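Local coordinates for uncharacterized protein (Trypanosoma congolense, PDB 4E40) that probably acts as the cell-surface receptor that binds haptoglobin-hemoglobin, this chain being the elongated helical-bundle part of a longer membrane protein, at residues 3-8 with 183-188; 10-15 with 152-157; 20-25 with 160-165. All coordinates share one frame; numbering follows the deposited sequence.

Interaction 1: residues 3-8 with 183-188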
# COMPACT_ATOMS: atom_id res chain seq x y z
N GLY A 3 -10.71 -15.89 -29.17
CA GLY A 3 -10.19 -17.04 -29.96
C GLY A 3 -9.31 -18.01 -29.16
O GLY A 3 -8.81 -17.68 -28.06
N GLU A 4 -9.12 -19.21 -29.70
CA GLU A 4 -8.34 -20.27 -29.04
C GLU A 4 -6.84 -20.19 -29.37
O GLU A 4 -6.44 -19.66 -30.41
CB GLU A 4 -8.88 -21.67 -29.44
CG GLU A 4 -10.32 -21.94 -29.01
CD GLU A 4 -10.60 -21.63 -27.54
OE1 GLU A 4 -11.51 -20.83 -27.26
OE2 GLU A 4 -9.92 -22.19 -26.64
N ILE A 5 -6.00 -20.73 -28.47
CA ILE A 5 -4.59 -20.91 -28.74
C ILE A 5 -4.50 -21.86 -29.97
O ILE A 5 -5.20 -22.91 -30.02
CB ILE A 5 -3.91 -21.54 -27.50
CG1 ILE A 5 -3.91 -20.49 -26.36
CG2 ILE A 5 -2.46 -21.91 -27.81
CD1 ILE A 5 -3.78 -21.10 -24.94
N LYS A 6 -3.61 -21.53 -30.91
CA LYS A 6 -3.53 -22.30 -32.19
C LYS A 6 -2.38 -23.26 -32.21
O LYS A 6 -2.47 -24.30 -32.82
CB LYS A 6 -3.54 -21.35 -33.39
CG LYS A 6 -4.95 -20.77 -33.59
CD LYS A 6 -5.16 -20.02 -34.90
CE LYS A 6 -6.58 -19.47 -35.01
NZ LYS A 6 -6.82 -18.31 -34.10
N VAL A 7 -1.32 -22.95 -31.46
CA VAL A 7 -0.17 -23.83 -31.34
C VAL A 7 -0.60 -25.18 -30.70
O VAL A 7 -1.45 -25.20 -29.83
CB VAL A 7 0.98 -23.09 -30.60
CG1 VAL A 7 0.87 -21.60 -30.92
CG2 VAL A 7 0.89 -23.23 -29.08
N GLU A 8 -0.12 -26.31 -31.22
CA GLU A 8 -0.51 -27.60 -30.65
C GLU A 8 0.60 -28.12 -29.72
O GLU A 8 1.77 -27.82 -29.97
CB GLU A 8 -0.76 -28.61 -31.74
CG GLU A 8 -2.12 -28.49 -32.36
CD GLU A 8 -2.50 -29.77 -33.07
OE1 GLU A 8 -1.73 -30.21 -33.97
OE2 GLU A 8 -3.54 -30.34 -32.69
N PRO A 183 7.45 -21.42 -25.15
CA PRO A 183 7.58 -20.19 -25.91
C PRO A 183 6.51 -20.06 -27.01
O PRO A 183 6.06 -18.93 -27.27
CB PRO A 183 9.02 -20.27 -26.49
CG PRO A 183 9.38 -21.75 -26.44
CD PRO A 183 8.67 -22.26 -25.22
N GLY A 184 6.03 -21.17 -27.58
CA GLY A 184 5.00 -21.08 -28.61
C GLY A 184 3.69 -20.57 -28.04
O GLY A 184 3.03 -19.71 -28.64
N VAL A 185 3.32 -21.06 -26.86
CA VAL A 185 2.10 -20.59 -26.20
C VAL A 185 2.24 -19.15 -25.70
O VAL A 185 1.33 -18.33 -25.83
CB VAL A 185 1.68 -21.54 -25.01
CG1 VAL A 185 0.57 -20.93 -24.13
CG2 VAL A 185 1.27 -22.95 -25.53
N LYS A 186 3.43 -18.85 -25.15
CA LYS A 186 3.70 -17.50 -24.61
C LYS A 186 3.46 -16.44 -25.70
O LYS A 186 2.94 -15.35 -25.40
CB LYS A 186 5.15 -17.46 -24.18
CG LYS A 186 5.58 -16.08 -23.67
CD LYS A 186 6.99 -16.13 -23.11
CE LYS A 186 7.44 -14.72 -22.81
NZ LYS A 186 8.92 -14.71 -22.56
N GLU A 187 3.84 -16.78 -26.95
CA GLU A 187 3.76 -15.84 -28.07
C GLU A 187 2.50 -15.96 -28.91
O GLU A 187 2.30 -15.18 -29.85
CB GLU A 187 4.99 -16.02 -28.99
CG GLU A 187 6.33 -15.83 -28.33
CD GLU A 187 6.46 -14.47 -27.69
OE1 GLU A 187 7.08 -14.35 -26.61
OE2 GLU A 187 5.95 -13.51 -28.30
N ASP A 188 1.61 -16.91 -28.60
CA ASP A 188 0.40 -17.11 -29.40
C ASP A 188 -0.54 -15.89 -29.27
O ASP A 188 -0.77 -15.40 -28.17
CB ASP A 188 -0.31 -18.38 -28.93
CG ASP A 188 -1.54 -18.71 -29.77
OD1 ASP A 188 -2.59 -18.01 -29.66
OD2 ASP A 188 -1.41 -19.70 -30.52
O HOH W 1 -4.49 -18.14 -31.55
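D188, the last residue of 183-188, reaches across to the N-terminal segment and takes two backbone N-H groups on one oxygen. The main bond runs from K6 N to D188 OD2 (2.9 Å), on the syn side of the carboxylate but 32° out of its plane; V7 N adds a weak, longer one to the same OD2 (3.4 Å). CG of D188 stands anti to its own backbone N (chi1 -177°), which puts it out toward 3-8. OD1 accepts from A190 N and from a water that also donates to E4 O, so both carboxylate oxygens are engaged and the group is held against turning. Around this grip the packing is close. V7 CG2 meets V185 CG2 at 3.6 Å, the two side chains at about a right angle. I5 lays CG2 against D188 OD2 (3.7 Å). The 3.0 Å modelled between V7 CG1 and D188 OD2 is doubtful, V7 being rotated off a staggered position (chi1 -31°). The other side is loose: the K6 chain leads away to solvent, and its NZ, 6.1 Å from D188 OD1, makes a weak, long bond to the shared water. Both apolar flanks continue onto helix 82-147, I5 on K139 and V140 and V185 on L143, while E4 binds N142 and R146; the N-terminal segment and the short helix 183-187 thus lie against the same long helix.

Interaction 2: residues 10-15 with 152-157. Unlike the reference sequence in segment 10-15: E10 (reference Lys), S12 (reference Ala), D14 (reference Glu). Unlike the reference sequence in segment 152-157: N152 (reference Asp), E157 (reference Lys).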
# COMPACT_ATOMS: atom_id res chain seq x y z
N GLU A 10 3.27 -30.49 -28.54
CA GLU A 10 3.96 -31.35 -29.51
C GLU A 10 4.49 -32.63 -28.88
O GLU A 10 4.81 -33.60 -29.57
CB GLU A 10 5.13 -30.52 -30.07
CG GLU A 10 5.86 -31.09 -31.24
CD GLU A 10 7.10 -30.28 -31.66
OE1 GLU A 10 7.46 -29.28 -31.01
OE2 GLU A 10 7.73 -30.65 -32.68
N ASP A 11 4.66 -32.61 -27.55
CA ASP A 11 5.30 -33.74 -26.89
C ASP A 11 4.93 -33.78 -25.41
O ASP A 11 4.26 -32.87 -24.93
CB ASP A 11 6.82 -33.73 -27.09
CG ASP A 11 7.45 -32.41 -26.71
OD1 ASP A 11 8.31 -31.92 -27.54
OD2 ASP A 11 7.24 -31.97 -25.59
N SER A 12 5.34 -34.83 -24.72
CA SER A 12 4.99 -34.99 -23.28
C SER A 12 5.46 -33.83 -22.45
O SER A 12 4.74 -33.37 -21.54
CB SER A 12 5.67 -36.25 -22.70
OG SER A 12 5.27 -37.39 -23.48
N ASP A 13 6.69 -33.36 -22.68
CA ASP A 13 7.21 -32.22 -21.89
C ASP A 13 6.40 -30.93 -22.13
O ASP A 13 6.18 -30.18 -21.16
CB ASP A 13 8.69 -31.99 -22.21
CG ASP A 13 9.58 -32.99 -21.58
OD1 ASP A 13 9.24 -33.61 -20.52
OD2 ASP A 13 10.75 -33.13 -22.05
N ASP A 14 5.91 -30.68 -23.35
CA ASP A 14 5.07 -29.50 -23.58
C ASP A 14 3.77 -29.64 -22.80
O ASP A 14 3.28 -28.67 -22.24
CB ASP A 14 4.70 -29.25 -25.03
CG ASP A 14 5.86 -28.72 -25.88
OD1 ASP A 14 6.89 -28.31 -25.37
OD2 ASP A 14 5.64 -28.74 -27.11
N VAL A 15 3.21 -30.86 -22.79
CA VAL A 15 1.96 -31.06 -22.04
C VAL A 15 2.19 -30.81 -20.54
O VAL A 15 1.38 -30.10 -19.92
CB VAL A 15 1.34 -32.47 -22.29
CG1 VAL A 15 0.09 -32.55 -21.41
CG2 VAL A 15 0.94 -32.61 -23.74
N ASN A 152 -0.97 -38.06 -31.34
CA ASN A 152 0.32 -38.41 -30.81
C ASN A 152 0.03 -39.09 -29.47
O ASN A 152 -0.47 -38.43 -28.53
CB ASN A 152 1.18 -37.12 -30.69
CG ASN A 152 2.50 -37.36 -30.01
OD1 ASN A 152 2.63 -38.20 -29.13
ND2 ASN A 152 3.51 -36.63 -30.45
N GLN A 153 0.32 -40.38 -29.35
CA GLN A 153 -0.03 -41.15 -28.16
C GLN A 153 0.64 -40.60 -26.87
O GLN A 153 0.03 -40.67 -25.80
CB GLN A 153 0.31 -42.66 -28.31
CG GLN A 153 1.82 -42.92 -28.31
CD GLN A 153 2.26 -44.36 -28.03
OE1 GLN A 153 2.80 -45.03 -28.91
NE2 GLN A 153 2.09 -44.82 -26.78
N TYR A 154 1.86 -40.03 -26.99
CA TYR A 154 2.59 -39.52 -25.82
C TYR A 154 1.91 -38.20 -25.33
O TYR A 154 1.80 -37.98 -24.15
CB TYR A 154 4.08 -39.23 -26.12
CG TYR A 154 4.82 -40.43 -26.64
CD1 TYR A 154 5.19 -41.45 -25.78
CD2 TYR A 154 5.11 -40.54 -27.98
CE1 TYR A 154 5.83 -42.60 -26.25
CE2 TYR A 154 5.76 -41.68 -28.49
CZ TYR A 154 6.12 -42.69 -27.61
OH TYR A 154 6.73 -43.83 -28.07
N VAL A 155 1.52 -37.37 -26.27
CA VAL A 155 0.77 -36.14 -25.94
C VAL A 155 -0.55 -36.50 -25.28
O VAL A 155 -0.88 -35.98 -24.21
CB VAL A 155 0.54 -35.26 -27.18
CG1 VAL A 155 -0.46 -34.16 -26.91
CG2 VAL A 155 1.87 -34.67 -27.68
N LYS A 156 -1.27 -37.46 -25.90
CA LYS A 156 -2.60 -37.81 -25.36
C LYS A 156 -2.48 -38.37 -23.93
O LYS A 156 -3.24 -38.00 -23.06
CB LYS A 156 -3.29 -38.85 -26.29
CG LYS A 156 -4.52 -39.44 -25.62
CD LYS A 156 -4.99 -40.66 -26.41
CE LYS A 156 -6.02 -40.25 -27.44
NZ LYS A 156 -7.12 -41.28 -27.52
N GLU A 157 -1.54 -39.27 -23.71
CA GLU A 157 -1.26 -39.85 -22.45
C GLU A 157 -0.89 -38.80 -21.41
O GLU A 157 -1.44 -38.77 -20.29
CB GLU A 157 -0.18 -40.95 -22.57
CG GLU A 157 0.17 -41.60 -21.24
CD GLU A 157 -1.07 -42.14 -20.52
OE1 GLU A 157 -1.11 -42.09 -19.25
OE2 GLU A 157 -2.00 -42.60 -21.22
O HOH W 2 3.13 -34.27 -31.89
O HOH W 3 3.61 -39.18 -22.38
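Two helix N-termini, each with a side-chain N-cap, lie side by side in this part of the helical bundle: helix 12-26 capped by D11 and helix 153-160 capped by N152. V155 and N152 meet the 10-15 segment where its chain enters the first helix. The CG2 methyl of V155 presses on the backbone there, 3.5 Å from D11 N and equally near E10 C, while its CG1 methyl meets V15 CG2 at 3.8 Å, the two valines crossing obliquely. CG1 of V155 stands anti to the backbone N (chi1 168°), on the V15 side, and CG2, beside that N, faces the chain at 10-11. V15 and V155 are buried; V15 also touches L144 and V155 touches A147, so the apolar side of the contact rests on helix 82-147. Each cap takes up N-H groups of its first helical turn. D11 OD2 accepts from D14 N nearly along its C-O axis, and N152 OD1 takes V155 N from 62° above the carbonyl plane, with a weak second bond from Y154 N. The amide of N152 thus works twice, since its ND2 faces the other segment: it is near E10 O, but at an angle too poor for a hydrogen bond, and a water that accepts from ND2 donates to E10 O instead. No direct hydrogen bond joins the segments. On the outer side S12 and Y154 approach: S12 OG lies 3.4 Å from Y154 CB, and a second water, 2.7 Å from S12 OG, donates to Y154 O.

Interaction 3: residues 20-25 with 160-165. Unlike the reference sequence in segment 160-165: E164 (reference Asn).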
# COMPACT_ATOMS: atom_id res chain seq x y z
N GLU A 20 1.42 -27.28 -15.81
CA GLU A 20 1.95 -26.38 -14.76
C GLU A 20 1.53 -24.93 -15.02
O GLU A 20 1.19 -24.19 -14.10
CB GLU A 20 3.47 -26.48 -14.62
CG GLU A 20 4.07 -25.54 -13.54
CD GLU A 20 3.42 -25.71 -12.18
OE1 GLU A 20 2.80 -26.78 -11.92
OE2 GLU A 20 3.50 -24.77 -11.35
N LEU A 21 1.62 -24.48 -16.27
CA LEU A 21 1.22 -23.11 -16.61
C LEU A 21 -0.25 -22.87 -16.23
O LEU A 21 -0.58 -21.82 -15.69
CB LEU A 21 1.40 -22.84 -18.10
CG LEU A 21 0.98 -21.47 -18.64
CD1 LEU A 21 1.70 -20.32 -17.91
CD2 LEU A 21 1.15 -21.32 -20.15
N ARG A 22 -1.12 -23.83 -16.57
CA ARG A 22 -2.54 -23.65 -16.25
C ARG A 22 -2.72 -23.50 -14.74
O ARG A 22 -3.53 -22.65 -14.31
CB ARG A 22 -3.35 -24.86 -16.78
CG ARG A 22 -4.87 -24.63 -16.71
CD ARG A 22 -5.47 -25.34 -15.47
NE ARG A 22 -5.23 -26.78 -15.47
CZ ARG A 22 -5.87 -27.70 -16.22
NH1 ARG A 22 -6.86 -27.36 -17.06
NH2 ARG A 22 -5.53 -28.99 -16.14
N ALA A 23 -2.04 -24.32 -13.95
CA ALA A 23 -2.13 -24.22 -12.47
C ALA A 23 -1.65 -22.87 -11.96
O ALA A 23 -2.27 -22.28 -11.06
CB ALA A 23 -1.39 -25.34 -11.76
N GLN A 24 -0.60 -22.32 -12.62
CA GLN A 24 -0.14 -20.96 -12.23
C GLN A 24 -1.17 -19.88 -12.59
O GLN A 24 -1.45 -18.99 -11.80
CB GLN A 24 1.17 -20.59 -12.93
CG GLN A 24 2.34 -21.51 -12.60
CD GLN A 24 3.22 -21.08 -11.51
OE1 GLN A 24 3.50 -21.88 -10.59
NE2 GLN A 24 3.50 -19.82 -11.46
N LEU A 25 -1.72 -19.93 -13.82
CA LEU A 25 -2.68 -18.93 -14.27
C LEU A 25 -3.89 -18.98 -13.33
O LEU A 25 -4.39 -17.92 -12.93
CB LEU A 25 -3.11 -19.21 -15.73
CG LEU A 25 -1.91 -18.95 -16.71
CD1 LEU A 25 -2.27 -19.58 -18.06
CD2 LEU A 25 -1.56 -17.47 -16.85
N GLU A 160 -3.97 -36.85 -20.40
CA GLU A 160 -4.85 -37.58 -19.47
C GLU A 160 -4.32 -37.59 -18.03
O GLU A 160 -5.11 -37.64 -17.07
CB GLU A 160 -5.12 -39.01 -19.99
CG GLU A 160 -5.92 -39.02 -21.27
CD GLU A 160 -5.80 -40.34 -22.01
OE1 GLU A 160 -4.98 -41.20 -21.58
OE2 GLU A 160 -6.51 -40.51 -23.04
N GLU A 161 -2.99 -37.51 -17.86
CA GLU A 161 -2.35 -37.49 -16.58
C GLU A 161 -2.37 -36.08 -15.97
O GLU A 161 -2.01 -35.88 -14.81
CB GLU A 161 -0.90 -37.95 -16.72
CG GLU A 161 -0.70 -39.43 -16.99
CD GLU A 161 0.68 -39.74 -17.59
OE1 GLU A 161 1.54 -38.83 -17.70
OE2 GLU A 161 0.92 -40.90 -17.98
N CYS A 162 -2.78 -35.08 -16.74
CA CYS A 162 -2.75 -33.74 -16.23
C CYS A 162 -4.04 -33.50 -15.45
O CYS A 162 -5.14 -33.56 -15.99
CB CYS A 162 -2.59 -32.68 -17.34
SG CYS A 162 -2.84 -30.94 -16.81
N SER A 163 -3.91 -33.25 -14.17
CA SER A 163 -5.14 -32.94 -13.41
C SER A 163 -5.36 -31.43 -13.35
O SER A 163 -4.40 -30.67 -13.36
CB SER A 163 -5.06 -33.54 -12.01
OG SER A 163 -3.96 -32.99 -11.30
N GLU A 164 -6.63 -31.02 -13.32
CA GLU A 164 -7.01 -29.63 -13.06
C GLU A 164 -6.57 -29.26 -11.66
O GLU A 164 -6.91 -29.97 -10.72
CB GLU A 164 -8.50 -29.49 -13.18
CG GLU A 164 -8.98 -29.22 -14.58
CD GLU A 164 -10.12 -28.23 -14.57
OE1 GLU A 164 -10.04 -27.22 -15.31
OE2 GLU A 164 -11.07 -28.44 -13.78
N SER A 165 -5.73 -28.23 -11.49
CA SER A 165 -5.28 -27.90 -10.15
C SER A 165 -4.97 -26.42 -10.07
O SER A 165 -4.91 -25.73 -11.09
CB SER A 165 -4.03 -28.69 -9.77
OG SER A 165 -3.03 -28.47 -10.74
O HOH W 4 -3.13 -27.93 -14.12
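R22 and the 160-165 segment meet through polar contacts of the guanidinium, beside the disulfide that ties helix 12-26 of the helical bundle to the loop after helix 153-160. The shortest polar link is by water: R22 NE donates to a water at 2.7 Å, lying in the guanidinium plane at its edge, and this water in turn donates to S163 O. R22 NH2 adds a weak direct bond to S163 O (3.4 Å). NH1 has its hydrogen-bond partner outside the two segments, S141 OG on helix 82-147. E164 contributes charge rather than a directed bond: OE1 is 3.6 Å from R22 NH1 in a long salt bridge, well out of the guanidinium plane, and the carboxylate is turned 81° against that plane. One face of the guanidinium is covered by the aliphatic part of E164, whose CG lies 3.5 Å above it, offset toward the rim, with CA over the same group. The first torsion of R22 (chi1 -169°, CG anti to the backbone N) sends CG out toward the loop, and bends at chi2 and chi3 turn the chain farther on; V140 and L144 of helix 82-147 pack against this side chain. Near NH2 lies the sulfur of C162, 3.4 Å away, the half of the disulfide whose partner C19 sits one residue before the 20-25 segment. Farther along the loop, S165 lies against A23 of the helix: A23 CB is 3.6 Å from S165 O and close to S165 OG, and A23 CA makes a CA-H...O contact with S165 O at 3.5 Å.

In the fold
All three contacts lie toward one end of the elongated bundle, where the N-terminal segment and the chain after helix 82-147 come together. Each has a buried inner side (I5, V185 and D188 in interaction 1, V15 and V155 in interaction 2, R22 and A23 in interaction 3) and an exposed outer one (K6, Y154 and E164 in turn). Interactions 2 and 3 share helix 12-26, set against helix 153-160 and the loop after it; interaction 1 uses the segment before that helix and touches interaction 3 where V185 packs on L21. Their chemistry differs: a carboxylate taking backbone N-H groups, valine packing with bridging waters, and an arginine beside a disulfide.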